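Glycosyl hydrolase family 2, TIM barrel domain protein (Faecalibacterium prausnitzii A2-165, PDB 6ED2) probably hydrolyses beta-glucuronides, as a family 2 glycosidase with a sugar-binding domain and a TIM barrel domain. Local coordinates at residues 554-557 with 558-561; 620-623 with 624-628; 544-547 with 548-552; 561-564 with 565-569; 339-342 with 343-346. One frame throughout, in Å; residues are numbered along the deposited sequence.

How the interactions relate
Interactions 3, 1 and 4 follow one another along one barrel crossover. The loop of interaction 3 leads into helix 554-570, whose first half carries interaction 1 and second half interaction 4, the two sharing L561. Interactions 1 and 3 lie 8 Å apart between centres and touch, E555 OE2 meeting H545 ND1 at 2.7 Å. Interaction 2 joins the far end of that helix, K627 NZ reaching F568 O at 3.0 Å. Interaction 5, on helix 334-347, comes within about 5 Å of interaction 2 at nearest atoms (20 Å between centres) and meets interaction 3 across a subunit interface, R339 NH2 binding L547 O of the second subunit. All lie away from the magnesium site at T239 and E241.

Interaction 1: 554-557 with 558-561; sequences AEYQ and NEYL
A554 O takes two donors: the backbone N of N558, at 3.0 Å, and a water that also donates to N558 OD1. That water clips the side chain of N558 to the first turn of helix 554-570, and the next three amides, of E559, Y560 and L561, continue the i to i+4 bonding. Q557 reaches both Y560 and L561, crossing each obliquely. With CG anti to the backbone N (chi1 167°) and a bend at chi2, its amide is carried forward alongside L561, CD lying 3.8 Å from L561 CD1. The amide plane is within 11° of the Y560 ring plane, OE1 standing 4.1 Å from Y560 CD2, while this oxygen bonds to T538 OG1. An alanine at Q557 is likely to leave T538 without this partner and open a gap beside L561 CD1. Two carboxylates share another flank, E555 OE1 and E559 OE2 being 6.6 Å apart. S549 OG lies very close to E559 OE1, probably hydrogen-bonded; H545 of the same chain and, from the second subunit, Y613 bind E555 OE2. The separation and these bonds would probably soften the repulsion, and the helix start is tied to its preceding loop and a neighbouring subunit.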
# COMPACT_ATOMS: atom_id res chain seq x y z
N ALA A 554 12.08 2.22 -2.92
CA ALA A 554 12.99 1.12 -2.64
C ALA A 554 14.27 1.25 -3.45
O ALA A 554 15.37 0.99 -2.94
CB ALA A 554 12.32 -0.22 -2.94
N GLU A 555 14.15 1.66 -4.71
CA GLU A 555 15.30 1.83 -5.58
C GLU A 555 16.27 2.85 -5.02
O GLU A 555 17.49 2.63 -5.00
CB GLU A 555 14.86 2.26 -6.98
CG GLU A 555 14.36 1.11 -7.84
CD GLU A 555 12.96 0.64 -7.45
OE1 GLU A 555 12.27 1.37 -6.68
OE2 GLU A 555 12.57 -0.45 -7.92
N TYR A 556 15.75 4.00 -4.58
CA TYR A 556 16.62 5.03 -4.04
C TYR A 556 17.37 4.50 -2.83
O TYR A 556 18.59 4.63 -2.73
CB TYR A 556 15.81 6.29 -3.69
CG TYR A 556 16.73 7.46 -3.41
CD1 TYR A 556 17.26 8.21 -4.45
CD2 TYR A 556 17.13 7.76 -2.11
CE1 TYR A 556 18.13 9.26 -4.21
CE2 TYR A 556 17.99 8.80 -1.85
CZ TYR A 556 18.49 9.55 -2.90
OH TYR A 556 19.37 10.58 -2.66
N GLN A 557 16.65 3.87 -1.90
CA GLN A 557 17.29 3.32 -0.70
C GLN A 557 18.42 2.37 -1.09
O GLN A 557 19.55 2.49 -0.57
CB GLN A 557 16.26 2.62 0.19
CG GLN A 557 16.86 1.74 1.29
CD GLN A 557 17.36 2.54 2.49
OE1 GLN A 557 17.78 3.69 2.36
NE2 GLN A 557 17.31 1.92 3.68
N ASN A 558 18.17 1.45 -2.03
CA ASN A 558 19.23 0.54 -2.45
C ASN A 558 20.39 1.29 -3.10
O ASN A 558 21.56 0.92 -2.89
CB ASN A 558 18.67 -0.52 -3.42
CG ASN A 558 18.11 -1.75 -2.68
OD1 ASN A 558 17.86 -1.74 -1.46
ND2 ASN A 558 17.90 -2.83 -3.44
N GLU A 559 20.10 2.32 -3.90
CA GLU A 559 21.16 3.09 -4.55
C GLU A 559 21.98 3.85 -3.51
O GLU A 559 23.21 3.89 -3.58
CB GLU A 559 20.57 4.07 -5.57
CG GLU A 559 20.16 3.41 -6.88
CD GLU A 559 19.05 4.15 -7.61
OE1 GLU A 559 18.86 5.37 -7.36
OE2 GLU A 559 18.32 3.49 -8.40
N TYR A 560 21.29 4.45 -2.54
CA TYR A 560 21.97 5.18 -1.48
C TYR A 560 22.84 4.26 -0.65
O TYR A 560 23.98 4.60 -0.32
CB TYR A 560 20.91 5.88 -0.61
CG TYR A 560 21.38 6.32 0.75
CD1 TYR A 560 21.72 7.65 0.98
CD2 TYR A 560 21.47 5.41 1.81
CE1 TYR A 560 22.14 8.07 2.23
CE2 TYR A 560 21.91 5.82 3.07
CZ TYR A 560 22.24 7.16 3.27
OH TYR A 560 22.66 7.60 4.51
N LEU A 561 22.33 3.06 -0.32
CA LEU A 561 23.11 2.13 0.49
C LEU A 561 24.36 1.67 -0.25
O LEU A 561 25.43 1.55 0.36
CB LEU A 561 22.25 0.93 0.89
CG LEU A 561 21.11 1.22 1.87
CD1 LEU A 561 20.17 -0.01 2.08
CD2 LEU A 561 21.67 1.71 3.20
O HOH W 1 15.50 -0.74 -0.69

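Interaction 2: 620-623 with 624-628; sequences TTLP and VDFKK
L622 sets one methyl squarely on the ring of F626: CD2 lies 3.6 Å from the ring centroid and only 4° off the ring normal, a CH-pi contact over the face. Its other methyl, CD1, leans toward the rim, 3.8 Å from F626 CD1. The opposite face of the ring receives K627 CD, offset toward the rim, which leaves the phenyl group sandwiched between two aliphatic chains. Beside it, P623 CG packs against F626 CB at 4.1 Å.

A type I beta turn from P623 to F626 brings these side chains together. Its closing bond runs from F626 N to P623 O, 3.1 Å long, with the donor well above the carbonyl plane. F626 then holds CG anti to its own nitrogen (chi1 180°), which turns the ring back under the leucine. At the corner, D625 OD1 rests 3.6 Å from P623 CB, while D625 OD2 forms a rather long salt bridge, 3.6 Å, with K628 NZ.

R317 of strand 312-320 binds the carbonyls of L622 and P623, and R306 of strand 306-309 those of D625 and F626. The turn follows the end of helix 610-621 and lies against strand 312-320, where Y315 makes backbone hydrogen bonds with V624 and meets the F626 ring edge-to-face, while K627 NZ reaches F568 O near the end of helix 554-570.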
# COMPACT_ATOMS: atom_id res chain seq x y z
N THR A 620 26.26 -11.32 5.38
CA THR A 620 26.64 -12.73 5.42
C THR A 620 27.78 -13.05 4.47
O THR A 620 28.36 -14.13 4.57
CB THR A 620 25.45 -13.63 5.10
OG1 THR A 620 25.04 -13.42 3.74
CG2 THR A 620 24.27 -13.36 6.05
N THR A 621 28.09 -12.15 3.54
CA THR A 621 29.24 -12.33 2.67
C THR A 621 30.52 -11.74 3.26
O THR A 621 31.59 -12.35 3.13
CB THR A 621 28.96 -11.69 1.30
OG1 THR A 621 27.91 -12.42 0.66
CG2 THR A 621 30.19 -11.71 0.42
N LEU A 622 30.44 -10.58 3.92
CA LEU A 622 31.62 -10.02 4.57
C LEU A 622 32.14 -10.98 5.64
O LEU A 622 31.35 -11.43 6.49
CB LEU A 622 31.31 -8.67 5.20
CG LEU A 622 30.90 -7.53 4.28
CD1 LEU A 622 30.58 -6.27 5.09
CD2 LEU A 622 32.01 -7.24 3.27
N PRO A 623 33.43 -11.30 5.66
CA PRO A 623 33.97 -12.13 6.74
C PRO A 623 33.87 -11.41 8.08
O PRO A 623 33.73 -10.18 8.15
CB PRO A 623 35.44 -12.35 6.34
CG PRO A 623 35.75 -11.23 5.42
CD PRO A 623 34.46 -10.93 4.67
N VAL A 624 33.93 -12.20 9.16
CA VAL A 624 33.75 -11.62 10.49
C VAL A 624 34.83 -10.59 10.78
O VAL A 624 34.58 -9.59 11.47
CB VAL A 624 33.71 -12.74 11.56
CG1 VAL A 624 34.90 -13.65 11.44
CG2 VAL A 624 33.63 -12.15 12.96
N ASP A 625 36.03 -10.77 10.21
CA ASP A 625 37.17 -9.87 10.41
C ASP A 625 37.44 -9.00 9.17
O ASP A 625 38.60 -8.66 8.88
CB ASP A 625 38.41 -10.66 10.80
CG ASP A 625 38.88 -11.60 9.70
OD1 ASP A 625 38.04 -12.03 8.88
OD2 ASP A 625 40.09 -11.90 9.64
N PHE A 626 36.39 -8.65 8.44
CA PHE A 626 36.48 -7.72 7.33
C PHE A 626 37.20 -6.44 7.74
O PHE A 626 37.09 -5.98 8.88
CB PHE A 626 35.07 -7.41 6.85
CG PHE A 626 34.99 -6.45 5.71
CD1 PHE A 626 34.18 -5.33 5.79
CD2 PHE A 626 35.67 -6.70 4.52
CE1 PHE A 626 34.07 -4.44 4.73
CE2 PHE A 626 35.57 -5.83 3.44
CZ PHE A 626 34.77 -4.69 3.55
N LYS A 627 37.96 -5.89 6.79
CA LYS A 627 38.63 -4.59 6.88
C LYS A 627 39.92 -4.69 7.68
O LYS A 627 40.03 -4.10 8.76
CB LYS A 627 37.72 -3.52 7.50
CG LYS A 627 37.86 -2.19 6.81
CD LYS A 627 37.09 -2.20 5.51
CE LYS A 627 36.72 -0.80 5.14
NZ LYS A 627 35.94 -0.16 6.21
N LYS A 628 40.89 -5.43 7.15
CA LYS A 628 42.22 -5.47 7.74
C LYS A 628 42.83 -4.07 7.73
O LYS A 628 42.58 -3.26 6.84
CB LYS A 628 43.11 -6.48 7.01
CG LYS A 628 42.75 -7.94 7.33
CD LYS A 628 43.63 -8.95 6.58
CE LYS A 628 43.28 -10.39 6.95
NZ LYS A 628 41.82 -10.68 6.78

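Interaction 3: 544-547 with 548-552; sequences AHKL and PSVMW
L547 and P548 are joined by a cis peptide bond at the corner of a turn from K546 to S549, with backbone angles consistent with type VIb. It lies in the TIM barrel loop between strand 531-535 and helix 554-570. The cis bond brings the two CA atoms to 2.9 Å and folds the chain back on itself, the two arms running 158° apart from end to end.

Among the backbone contacts, the K546 carbonyl meets a carbon donor: S549 CA lies 3.6 Å from K546 O, with an angle of 140° at the hydrogen. This is a CA-H...O contact across the mouth of the turn, in keeping with a VIb turn, which lacks the usual closing N-H...O bond.

Van der Waals contacts come from the lysine stem. K546 holds CG anti to its backbone N (chi1 -166°), beside the carbonyl carbon, which brings CG to 3.3 Å from P548 O; the apolar contact is made by CB of the same residue, 4.1 Å from V550 CG2. The charged end continues past this packing to a salt bridge with D595 of the third subunit.

Polar groups of the turn serve the assembly as well. L547 N and O are bound by Q607 and R339 of the second subunit, and S549 O by K84 and R87 of the third. At the open end of the two arms, A544 CB approaches W552 O to 3.7 Å.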
# COMPACT_ATOMS: atom_id res chain seq x y z
N ALA A 544 6.99 1.03 -2.40
CA ALA A 544 7.22 2.20 -3.24
C ALA A 544 8.36 1.88 -4.20
O ALA A 544 9.53 1.88 -3.82
CB ALA A 544 7.51 3.43 -2.39
N HIS A 545 8.03 1.58 -5.44
CA HIS A 545 9.03 1.30 -6.45
C HIS A 545 8.96 2.38 -7.52
O HIS A 545 7.88 2.82 -7.91
CB HIS A 545 8.81 -0.09 -7.07
CG HIS A 545 9.38 -1.22 -6.26
ND1 HIS A 545 10.67 -1.70 -6.44
CD2 HIS A 545 8.84 -1.97 -5.26
CE1 HIS A 545 10.89 -2.68 -5.59
NE2 HIS A 545 9.81 -2.87 -4.86
N LYS A 546 10.12 2.79 -8.01
CA LYS A 546 10.13 3.70 -9.14
C LYS A 546 11.40 3.48 -9.93
O LYS A 546 12.47 3.28 -9.36
CB LYS A 546 10.01 5.17 -8.70
CG LYS A 546 9.66 6.08 -9.86
CD LYS A 546 8.41 6.91 -9.62
CE LYS A 546 8.27 7.95 -10.72
NZ LYS A 546 7.43 9.10 -10.36
N LEU A 547 11.26 3.49 -11.25
CA LEU A 547 12.39 3.29 -12.16
C LEU A 547 12.38 4.40 -13.20
O LEU A 547 11.45 4.45 -14.04
CB LEU A 547 12.31 1.91 -12.81
CG LEU A 547 13.36 1.56 -13.86
CD1 LEU A 547 14.71 1.30 -13.22
CD2 LEU A 547 12.88 0.36 -14.65
N PRO A 548 13.34 5.33 -13.18
CA PRO A 548 14.45 5.40 -12.22
C PRO A 548 14.00 5.92 -10.85
O PRO A 548 12.84 6.33 -10.70
CB PRO A 548 15.41 6.36 -12.90
CG PRO A 548 14.50 7.30 -13.64
CD PRO A 548 13.34 6.46 -14.12
N SER A 549 14.90 5.91 -9.87
CA SER A 549 14.49 6.09 -8.48
C SER A 549 14.05 7.52 -8.19
O SER A 549 14.41 8.47 -8.89
CB SER A 549 15.64 5.72 -7.53
OG SER A 549 16.79 6.53 -7.76
N VAL A 550 13.23 7.65 -7.14
CA VAL A 550 13.00 8.91 -6.45
C VAL A 550 13.21 8.67 -4.96
O VAL A 550 12.95 7.57 -4.44
CB VAL A 550 11.59 9.48 -6.71
CG1 VAL A 550 11.44 9.88 -8.19
CG2 VAL A 550 10.51 8.47 -6.28
N MET A 551 13.70 9.70 -4.27
CA MET A 551 13.74 9.64 -2.82
C MET A 551 12.40 9.17 -2.29
O MET A 551 11.35 9.62 -2.77
CB MET A 551 14.10 11.02 -2.25
CG MET A 551 15.52 11.47 -2.59
SD MET A 551 15.78 13.18 -2.09
CE MET A 551 16.30 12.97 -0.39
N TRP A 552 12.45 8.22 -1.35
CA TRP A 552 11.34 7.51 -0.70
C TRP A 552 11.03 6.15 -1.34
O TRP A 552 10.25 5.38 -0.78
CB TRP A 552 10.06 8.36 -0.63
CG TRP A 552 10.05 9.35 0.51
CD1 TRP A 552 10.47 10.66 0.46
CD2 TRP A 552 9.62 9.11 1.86
NE1 TRP A 552 10.32 11.25 1.70
CE2 TRP A 552 9.80 10.32 2.57
CE3 TRP A 552 9.10 8.00 2.53
CZ2 TRP A 552 9.48 10.45 3.93
CZ3 TRP A 552 8.77 8.13 3.89
CH2 TRP A 552 8.96 9.34 4.57

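Interaction 4: 561-564 with 565-569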
# COMPACT_ATOMS: atom_id res chain seq x y z
N LEU A 561 22.33 3.06 -0.32
CA LEU A 561 23.11 2.13 0.49
C LEU A 561 24.36 1.67 -0.25
O LEU A 561 25.43 1.55 0.36
CB LEU A 561 22.25 0.93 0.89
CG LEU A 561 21.11 1.22 1.87
CD1 LEU A 561 20.17 -0.01 2.08
CD2 LEU A 561 21.67 1.71 3.20
N GLU A 562 24.24 1.40 -1.55
CA GLU A 562 25.40 0.95 -2.31
C GLU A 562 26.46 2.04 -2.38
O GLU A 562 27.65 1.76 -2.24
CB GLU A 562 24.98 0.52 -3.71
CG GLU A 562 24.10 -0.74 -3.71
CD GLU A 562 23.99 -1.40 -5.07
OE1 GLU A 562 24.59 -0.89 -6.04
OE2 GLU A 562 23.31 -2.45 -5.16
N MET A 563 26.03 3.29 -2.60
CA MET A 563 26.99 4.39 -2.58
C MET A 563 27.63 4.51 -1.20
O MET A 563 28.86 4.56 -1.08
CB MET A 563 26.31 5.69 -2.98
CG MET A 563 27.27 6.88 -3.00
SD MET A 563 27.49 7.67 -1.38
CE MET A 563 25.92 8.48 -1.16
N THR A 564 26.79 4.52 -0.15
CA THR A 564 27.28 4.69 1.21
C THR A 564 28.29 3.60 1.57
O THR A 564 29.36 3.90 2.13
CB THR A 564 26.08 4.69 2.18
OG1 THR A 564 25.17 5.73 1.80
CG2 THR A 564 26.53 4.96 3.62
N HIS A 565 28.00 2.35 1.22
CA HIS A 565 28.91 1.27 1.60
C HIS A 565 30.21 1.34 0.81
O HIS A 565 31.26 0.95 1.33
CB HIS A 565 28.23 -0.09 1.39
CG HIS A 565 27.09 -0.34 2.34
ND1 HIS A 565 25.99 -1.09 2.00
CD2 HIS A 565 26.89 0.09 3.61
CE1 HIS A 565 25.16 -1.13 3.03
NE2 HIS A 565 25.68 -0.42 4.02
N ALA A 566 30.16 1.84 -0.43
CA ALA A 566 31.39 2.04 -1.18
C ALA A 566 32.29 3.06 -0.50
O ALA A 566 33.51 2.88 -0.44
CB ALA A 566 31.07 2.46 -2.62
N VAL A 567 31.70 4.12 0.05
CA VAL A 567 32.48 5.04 0.88
C VAL A 567 33.06 4.31 2.09
O VAL A 567 34.28 4.34 2.32
CB VAL A 567 31.63 6.25 1.30
CG1 VAL A 567 32.45 7.16 2.19
CG2 VAL A 567 31.13 7.00 0.06
N PHE A 568 32.20 3.61 2.86
CA PHE A 568 32.67 2.86 4.03
C PHE A 568 33.86 2.01 3.66
O PHE A 568 34.89 2.00 4.35
CB PHE A 568 31.59 1.92 4.60
CG PHE A 568 30.39 2.59 5.25
CD1 PHE A 568 30.24 3.97 5.27
CD2 PHE A 568 29.39 1.80 5.82
CE1 PHE A 568 29.14 4.55 5.86
CE2 PHE A 568 28.28 2.38 6.41
CZ PHE A 568 28.14 3.76 6.44
N ASP A 569 33.71 1.24 2.58
CA ASP A 569 34.67 0.21 2.24
C ASP A 569 35.99 0.80 1.77
O ASP A 569 37.01 0.10 1.76
CB ASP A 569 34.07 -0.72 1.17
CG ASP A 569 32.92 -1.58 1.73
OD1 ASP A 569 32.79 -1.66 2.98
OD2 ASP A 569 32.17 -2.20 0.92
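H565 packs back over L561 on helix 554-570, the helix of the beta-alpha-beta unit between strands 531-535 and 574-580 of the TIM barrel. Four backbone bonds run from residue i+4 to residue i, from H565 N to L561 O through to F568 N to T564 O.

Polar contact with a ring comes first. L561 O takes the amide of H565 at 2.8 Å and also lies over one face of that residue's imidazole, 3.0 Å above the plane and toward the rim. ND1 is 3.2 Å from L561 O, but the angle is too poor for a hydrogen bond. The ring is instead held at its far nitrogen, NE2, by Y536 OH, while F568 CD2 lies at its edge in the plane.

The apolar contacts follow the helix. M563 and V567 run side by side, and bends at chi2 and chi3 fold the methionine so that SD comes to 4.0 Å from V567 CG2; V567 also touches F515 and H516 of helix 508-525. Packing against helix 610-621 is mixed: L561 lies on A611 and F615, while H565 meets the F615 ring and touches R618.

T564 divides its branches by chemistry. With chi1 at -57°, OG1 sits beside the backbone N and bonds to Y560 O, while CG2, anti to that nitrogen, turns to F568. The two side chains point the same way, and the methyl stands above the plane of the phenyl ring, displaced outward past its CE1-CZ bond, T564 CG2 lying 3.5 Å from both F568 CZ and F568 CE1.

Interaction 5: 339-342 with 343-346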
# COMPACT_ATOMS: atom_id res chain seq x y z
N ARG A 339 11.24 -12.48 17.85
CA ARG A 339 11.18 -12.26 16.41
C ARG A 339 12.30 -11.33 15.94
O ARG A 339 12.93 -11.58 14.91
CB ARG A 339 9.80 -11.70 16.04
CG ARG A 339 9.66 -11.19 14.61
CD ARG A 339 9.60 -12.33 13.61
NE ARG A 339 9.27 -11.81 12.28
CZ ARG A 339 9.27 -12.54 11.17
NH1 ARG A 339 9.59 -13.83 11.22
NH2 ARG A 339 8.95 -11.98 10.00
N ASP A 340 12.57 -10.27 16.71
CA ASP A 340 13.62 -9.32 16.29
C ASP A 340 14.99 -10.00 16.23
O ASP A 340 15.74 -9.82 15.26
CB ASP A 340 13.64 -8.11 17.23
CG ASP A 340 12.41 -7.20 17.06
OD1 ASP A 340 11.56 -7.48 16.19
OD2 ASP A 340 12.28 -6.19 17.80
N PHE A 341 15.31 -10.83 17.23
CA PHE A 341 16.56 -11.58 17.17
C PHE A 341 16.57 -12.59 16.03
O PHE A 341 17.60 -12.75 15.35
CB PHE A 341 16.84 -12.23 18.53
CG PHE A 341 17.50 -11.29 19.51
CD1 PHE A 341 18.89 -11.21 19.59
CD2 PHE A 341 16.73 -10.44 20.30
CE1 PHE A 341 19.51 -10.33 20.47
CE2 PHE A 341 17.34 -9.55 21.19
CZ PHE A 341 18.73 -9.50 21.28
N GLU A 342 15.45 -13.28 15.79
CA GLU A 342 15.40 -14.18 14.63
C GLU A 342 15.67 -13.41 13.33
O GLU A 342 16.37 -13.91 12.44
CB GLU A 342 14.04 -14.90 14.56
CG GLU A 342 13.81 -15.91 15.69
CD GLU A 342 14.97 -16.90 15.85
OE1 GLU A 342 15.10 -17.81 14.99
OE2 GLU A 342 15.77 -16.75 16.81
N LEU A 343 15.13 -12.20 13.21
CA LEU A 343 15.41 -11.35 12.05
C LEU A 343 16.87 -10.89 12.02
O LEU A 343 17.50 -10.87 10.95
CB LEU A 343 14.48 -10.13 12.06
CG LEU A 343 12.99 -10.39 11.82
CD1 LEU A 343 12.20 -9.11 12.03
CD2 LEU A 343 12.77 -10.94 10.41
N MET A 344 17.42 -10.49 13.16
CA MET A 344 18.81 -10.05 13.14
C MET A 344 19.75 -11.21 12.84
O MET A 344 20.76 -11.02 12.15
CB MET A 344 19.18 -9.38 14.46
CG MET A 344 18.49 -8.02 14.65
SD MET A 344 19.11 -7.10 16.08
CE MET A 344 18.79 -8.21 17.46
N LYS A 345 19.41 -12.42 13.29
CA LYS A 345 20.21 -13.58 12.89
C LYS A 345 20.06 -13.87 11.40
O LYS A 345 21.04 -14.13 10.70
CB LYS A 345 19.82 -14.81 13.71
CG LYS A 345 20.21 -14.71 15.17
CD LYS A 345 19.28 -15.51 16.07
CE LYS A 345 19.47 -17.01 15.89
NZ LYS A 345 18.55 -17.78 16.80
N TRP A 346 18.83 -13.81 10.90
CA TRP A 346 18.60 -14.08 9.49
C TRP A 346 19.39 -13.11 8.61
O TRP A 346 19.99 -13.51 7.62
CB TRP A 346 17.10 -13.98 9.20
CG TRP A 346 16.68 -14.06 7.78
CD1 TRP A 346 16.46 -15.19 7.05
CD2 TRP A 346 16.40 -12.95 6.91
NE1 TRP A 346 16.06 -14.85 5.77
CE2 TRP A 346 16.01 -13.49 5.66
CE3 TRP A 346 16.45 -11.56 7.06
CZ2 TRP A 346 15.67 -12.68 4.57
CZ3 TRP A 346 16.10 -10.75 5.97
CH2 TRP A 346 15.71 -11.32 4.74
O HOH W 2 17.58 -18.80 13.88
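K345 runs past the F341 carbonyl to the E342 carboxylate. CB rests 3.4 Å from F341 O, and CG and CD pass the same carbonyl at similar range. A bend at chi3 (71°) then turns the chain toward E342, CE standing 3.8 Å from E342 OE2. At the tip, NZ donates to E342 OE2 at 3.0 Å, a salt bridge reached on the syn side of the oxygen and 18° out of the carboxylate plane. A water donates to E342 OE1 and bonds weakly to the same ammonium, which also pairs with E370 of helix 361-370. A leucine in place of K345 would probably leave E342 and E370 without this shared counter-charge. All this takes place on helix 334-347, the crossover between strands 312-320 and 351-353 of the TIM barrel. On another flank M344 CE sits over the face of the F341 ring, 3.7 Å from its centroid and 12° off the normal. L343 CD2 likewise lies over the centre of the R339 guanidinium, 3.8 Å above its plane, while R339 NH2 binds R606 O of its own chain and L547 O of the second subunit.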